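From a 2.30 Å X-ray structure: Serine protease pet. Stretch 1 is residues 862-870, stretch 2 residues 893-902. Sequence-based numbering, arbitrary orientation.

Stretch 1 (862-870) LIVKNKLEG
Stretch 2 893-902: DLVKAPENTS

Two segments of chain can pack side by side without the ladder of backbone hydrogen bonds that defines a sheet, and one long side chain may then supply most of the polar adhesion. Residues 862-870 and 893-902 of Serine protease pet illustrate the principle. Neither contains a regular helix or strand. They nevertheless run in the same direction, since the register advances together: CA of Leu862 lies 4.4 Å from CA of Val895, CA of Lys865 lies 5.2 Å from CA of Ala897, and CA of Leu868 lies 6.0 Å from CA of Thr901. The spacing widens along the pair.

The backbone of the first stretch is irregular. Leu862 is extended (phi/psi -129/89), Ile863 turns at -74/-117, Val864 adopts -64/130, and Lys865 and Asn866 adopt -93/-38 and -123/32. Lys867 (62/-151) and Leu868 (57/97) then have positive phi, before Glu869 (-118/-167) and Gly870 (-131/-171) extend the chain again. In the second stretch, Val895 (-141/-176), Lys896 (-157/61), Ala897 (-103/104) and Pro898 (-60/132) lead into Glu899 (60/-52) and Asn900 (67/145), again at positive phi. Here Asn900 N donates a very short hydrogen bond of 2.4 Å to Pro898 O, spanning the bend at Glu899; Thr901 follows at -61/-52.

No backbone hydrogen bond joins the stretches. Val864 O approaches Lys896 O to 2.8 Å, but both are acceptors, and its 3.5 Å approach to Ala897 N has a poor angle. Val864 O instead makes a CA-H...O contact with Ala897 CA at 3.3 Å, with an angle of 121° at the hydrogen.

Small apolar groups pack beside this seam. Val864, with chi1 at 31°, places CG1 4.0 Å from Ala897 CB, while Ile863 CB is 4.4 Å from Val895 CG1; the Ile863 side chain is not modelled beyond CB. At the start of the contact, Leu862 CD2 lies 3.3 Å from Lys896 NZ. The Lys896 CA-to-CB bond points sideways, but a largely extended chain (chi2 and chi3 t, chi4 p) brings its end nearer.

Lys867 is the centerpiece, with 95 Å² covered by the other stretch. Its CA-to-CB bond points toward that stretch, and chi1 m followed by three p torsions curls the side chain over Pro898, whose ring is C-gamma endo. The CD atoms of Lys867 and Pro898 are 3.5 Å apart, and Lys867 CD is 3.8 Å from Ala897 CB. Lys867 NZ then donates a very short hydrogen bond of 2.4 Å to Pro898 O and forms a salt bridge of 3.2 Å with Glu899 OE1. Pro898 O thus accepts from both Lys867 NZ and Asn900 N.

Not every polar approach is favorable. Glu869 (chi1 m, chi2 p) brings OE2 to 3.2 Å from Asn900 OD1, a meeting of two acceptors, while its OE1 is buried without a partner.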

ATOM      1  N   LEU A 862      37.201  41.858   1.468  1.00106.66           N
ATOM      2  CA  LEU A 862      38.162  41.551   2.521  1.00106.79           C
ATOM      3  C   LEU A 862      37.868  40.126   3.015  1.00105.68           C
ATOM      4  O   LEU A 862      37.089  39.935   3.952  1.00100.73           O
ATOM      5  CB  LEU A 862      38.061  42.562   3.670  1.00104.73           C
ATOM      6  CG  LEU A 862      37.326  43.886   3.410  1.00101.85           C
ATOM      7  CD1 LEU A 862      36.981  44.579   4.716  1.00 99.57           C
ATOM      8  CD2 LEU A 862      38.150  44.812   2.555  1.00 99.21           C
ATOM      9  N   ILE A 863      38.482  39.130   2.378  1.00101.14           N
ATOM     10  CA  ILE A 863      38.065  37.738   2.550  1.00101.44           C
ATOM     11  C   ILE A 863      38.430  37.080   3.876  1.00103.29           C
ATOM     12  O   ILE A 863      37.983  37.492   4.945  1.00103.62           O
ATOM     13  CB  ILE A 863      38.645  36.838   1.435  1.00101.48           C
ATOM     14  N   VAL A 864      39.250  36.040   3.770  1.00104.60           N
ATOM     15  CA  VAL A 864      39.393  35.025   4.805  1.00106.34           C
ATOM     16  C   VAL A 864      39.955  35.563   6.119  1.00107.97           C
ATOM     17  O   VAL A 864      40.975  36.253   6.143  1.00108.75           O
ATOM     18  CB  VAL A 864      40.266  33.862   4.274  1.00107.47           C
ATOM     19  CG1 VAL A 864      41.285  34.376   3.272  1.00107.34           C
ATOM     20  CG2 VAL A 864      40.932  33.124   5.393  1.00109.91           C
ATOM     21  N   LYS A 865      39.268  35.239   7.212  1.00108.58           N
ATOM     22  CA  LYS A 865      39.583  35.799   8.519  1.00109.97           C
ATOM     23  C   LYS A 865      40.549  34.928   9.319  1.00112.59           C
ATOM     24  O   LYS A 865      41.420  35.449  10.018  1.00114.05           O
ATOM     25  CB  LYS A 865      38.295  36.018   9.319  1.00109.34           C
ATOM     26  CG  LYS A 865      38.424  37.024  10.448  1.00110.02           C
ATOM     27  CD  LYS A 865      37.069  37.378  11.041  1.00109.10           C
ATOM     28  CE  LYS A 865      36.595  36.333  12.038  1.00110.60           C
ATOM     29  NZ  LYS A 865      37.375  36.371  13.307  1.00112.85           N
ATOM     30  N   ASN A 866      40.400  33.608   9.216  1.00113.30           N
ATOM     31  CA  ASN A 866      41.200  32.689  10.027  1.00115.97           C
ATOM     32  C   ASN A 866      42.009  31.666   9.220  1.00116.81           C
ATOM     33  O   ASN A 866      42.227  30.538   9.662  1.00118.63           O
ATOM     34  CB  ASN A 866      40.301  31.968  11.032  1.00116.82           C
ATOM     35  CG  ASN A 866      39.874  32.868  12.177  1.00117.03           C
ATOM     36  OD1 ASN A 866      40.698  33.555  12.780  1.00118.15           O
ATOM     37  ND2 ASN A 866      38.582  32.880  12.473  1.00116.01           N
ATOM     38  N   LYS A 867      42.430  32.079   8.029  1.00142.66           N
ATOM     39  CA  LYS A 867      43.533  31.451   7.296  1.00154.29           C
ATOM     40  C   LYS A 867      43.344  29.984   6.897  1.00149.02           C
ATOM     41  O   LYS A 867      42.226  29.522   6.680  1.00144.85           O
ATOM     42  CB  LYS A 867      44.826  31.582   8.112  1.00158.11           C
ATOM     43  CG  LYS A 867      45.483  32.958   8.038  1.00156.60           C
ATOM     44  CD  LYS A 867      44.731  34.012   8.835  1.00154.18           C
ATOM     45  CE  LYS A 867      44.813  33.749  10.331  1.00155.43           C
ATOM     46  NZ  LYS A 867      46.194  33.934  10.853  1.00155.64           N
ATOM     47  N   LEU A 868      44.472  29.279   6.804  1.00165.92           N
ATOM     48  CA  LEU A 868      44.562  27.933   6.241  1.00167.59           C
ATOM     49  C   LEU A 868      44.042  27.894   4.808  1.00163.92           C
ATOM     50  O   LEU A 868      42.840  27.788   4.578  1.00164.21           O
ATOM     51  CB  LEU A 868      43.807  26.914   7.099  1.00169.43           C
ATOM     52  CG  LEU A 868      43.851  25.482   6.550  1.00164.96           C
ATOM     53  CD1 LEU A 868      45.288  25.031   6.329  1.00162.72           C
ATOM     54  CD2 LEU A 868      43.123  24.518   7.469  1.00166.34           C
ATOM     55  N   GLU A 869      44.960  27.985   3.849  1.00117.39           N
ATOM     56  CA  GLU A 869      44.606  27.962   2.433  1.00114.98           C
ATOM     57  C   GLU A 869      45.239  26.761   1.733  1.00115.97           C
ATOM     58  O   GLU A 869      45.732  25.848   2.397  1.00118.21           O
ATOM     59  CB  GLU A 869      45.025  29.268   1.755  1.00113.88           C
ATOM     60  CG  GLU A 869      44.141  30.469   2.081  1.00113.95           C
ATOM     61  CD  GLU A 869      44.247  30.923   3.527  1.00113.60           C
ATOM     62  OE1 GLU A 869      43.380  31.697   3.971  1.00112.39           O
ATOM     63  OE2 GLU A 869      45.197  30.514   4.222  1.00116.86           O
ATOM     64  N   GLY A 870      45.227  26.759   0.401  1.00114.41           N
ATOM     65  CA  GLY A 870      45.652  25.593  -0.359  1.00115.01           C
ATOM     66  C   GLY A 870      46.647  25.838  -1.481  1.00115.06           C
ATOM     67  O   GLY A 870      47.187  26.933  -1.617  1.00115.00           O
ATOM     68  N   ASP A 893      43.049  46.867  -1.245  1.00104.50           N
ATOM     69  CA  ASP A 893      43.315  45.494  -0.838  1.00109.72           C
ATOM     70  C   ASP A 893      42.298  44.510  -1.397  1.00114.15           C
ATOM     71  O   ASP A 893      41.218  44.900  -1.842  1.00113.85           O
ATOM     72  CB  ASP A 893      43.345  45.403   0.686  1.00111.29           C
ATOM     73  CG  ASP A 893      44.431  46.262   1.289  1.00111.27           C
ATOM     74  OD1 ASP A 893      45.457  46.469   0.609  1.00108.89           O
ATOM     75  OD2 ASP A 893      44.263  46.726   2.438  1.00109.02           O
ATOM     76  N   LEU A 894      42.639  43.225  -1.364  1.00115.93           N
ATOM     77  CA  LEU A 894      41.756  42.215  -1.924  1.00113.49           C
ATOM     78  C   LEU A 894      41.476  41.058  -0.959  1.00110.48           C
ATOM     79  O   LEU A 894      40.510  40.320  -1.149  1.00112.19           O
ATOM     80  CB  LEU A 894      42.333  41.683  -3.241  1.00115.28           C
ATOM     81  CG  LEU A 894      42.402  42.680  -4.407  1.00108.85           C
ATOM     82  CD1 LEU A 894      42.802  41.975  -5.695  1.00106.98           C
ATOM     83  CD2 LEU A 894      41.084  43.417  -4.601  1.00107.72           C
ATOM     84  N   VAL A 895      42.311  40.889   0.065  1.00107.35           N
ATOM     85  CA  VAL A 895      41.997  39.946   1.145  1.00110.41           C
ATOM     86  C   VAL A 895      42.404  40.509   2.508  1.00105.79           C
ATOM     87  O   VAL A 895      42.860  41.651   2.603  1.00100.81           O
ATOM     88  CB  VAL A 895      42.686  38.565   0.967  1.00110.06           C
ATOM     89  CG1 VAL A 895      42.457  37.989  -0.433  1.00106.58           C
ATOM     90  CG2 VAL A 895      44.149  38.667   1.274  1.00108.30           C
ATOM     91  N   LYS A 896      42.231  39.700   3.554  1.00104.60           N
ATOM     92  CA  LYS A 896      42.564  40.099   4.922  1.00110.18           C
ATOM     93  C   LYS A 896      42.826  38.902   5.842  1.00110.11           C
ATOM     94  O   LYS A 896      42.131  38.723   6.843  1.00106.25           O
ATOM     95  CB  LYS A 896      41.445  40.960   5.522  1.00107.38           C
ATOM     96  CG  LYS A 896      41.649  42.468   5.394  1.00104.84           C
ATOM     97  CD  LYS A 896      40.763  43.214   6.380  1.00103.53           C
ATOM     98  CE  LYS A 896      40.935  44.721   6.278  1.00101.62           C
ATOM     99  NZ  LYS A 896      40.338  45.278   5.033  1.00100.41           N
ATOM    100  N   ALA A 897      43.830  38.095   5.508  1.00132.63           N
ATOM    101  CA  ALA A 897      44.207  36.946   6.331  1.00132.68           C
ATOM    102  C   ALA A 897      45.468  37.234   7.143  1.00133.83           C
ATOM    103  O   ALA A 897      46.574  37.221   6.602  1.00131.53           O
ATOM    104  CB  ALA A 897      44.409  35.719   5.462  1.00127.44           C
ATOM    105  N   PRO A 898      45.301  37.490   8.453  1.00154.59           N
ATOM    106  CA  PRO A 898      46.382  37.885   9.370  1.00154.97           C
ATOM    107  C   PRO A 898      47.517  36.864   9.492  1.00153.59           C
ATOM    108  O   PRO A 898      47.261  35.675   9.672  1.00154.42           O
ATOM    109  CB  PRO A 898      45.660  38.047  10.716  1.00157.98           C
ATOM    110  CG  PRO A 898      44.377  37.295  10.568  1.00155.23           C
ATOM    111  CD  PRO A 898      43.997  37.451   9.134  1.00153.78           C
ATOM    112  N   GLU A 899      48.755  37.348   9.390  1.00112.60           N
ATOM    113  CA  GLU A 899      49.973  36.535   9.509  1.00116.84           C
ATOM    114  C   GLU A 899      50.064  35.429   8.453  1.00114.09           C
ATOM    115  O   GLU A 899      51.084  35.298   7.774  1.00109.31           O
ATOM    116  CB  GLU A 899      50.080  35.933  10.914  1.00118.51           C
ATOM    117  CG  GLU A 899      51.100  34.808  11.040  1.00117.44           C
ATOM    118  CD  GLU A 899      50.447  33.439  11.091  1.00115.21           C
ATOM    119  OE1 GLU A 899      49.264  33.361  11.486  1.00115.70           O
ATOM    120  OE2 GLU A 899      51.111  32.445  10.735  1.00113.20           O
ATOM    121  N   ASN A 900      49.001  34.635   8.347  1.00151.24           N
ATOM    122  CA  ASN A 900      48.842  33.601   7.326  1.00147.46           C
ATOM    123  C   ASN A 900      49.813  32.433   7.462  1.00149.95           C
ATOM    124  O   ASN A 900      50.961  32.600   7.874  1.00148.60           O
ATOM    125  CB  ASN A 900      48.966  34.207   5.926  1.00144.15           C
ATOM    126  CG  ASN A 900      48.243  33.389   4.877  1.00146.10           C
ATOM    127  OD1 ASN A 900      47.306  32.655   5.189  1.00149.05           O
ATOM    128  ND2 ASN A 900      48.675  33.510   3.628  1.00144.88           N
ATOM    129  N   THR A 901      49.327  31.245   7.117  1.00162.10           N
ATOM    130  CA  THR A 901      50.142  30.039   7.127  1.00159.61           C
ATOM    131  C   THR A 901      51.295  30.195   6.148  1.00155.36           C
ATOM    132  O   THR A 901      52.456  29.991   6.499  1.00156.55           O
ATOM    133  CB  THR A 901      49.319  28.791   6.757  1.00159.99           C
ATOM    134  OG1 THR A 901      48.047  28.840   7.413  1.00158.37           O
ATOM    135  CG2 THR A 901      50.054  27.525   7.166  1.00159.16           C
ATOM    136  N   SER A 902      50.963  30.567   4.917  1.00124.85           N
ATOM    137  CA  SER A 902      51.972  30.832   3.902  1.00121.75           C
ATOM    138  C   SER A 902      51.575  32.006   3.021  1.00119.29           C
ATOM    139  O   SER A 902      50.927  32.951   3.475  1.00113.32           O
ATOM    140  CB  SER A 902      52.215  29.594   3.039  1.00118.51           C
ATOM    141  OG  SER A 902      52.750  28.538   3.814  1.00116.35           O
TER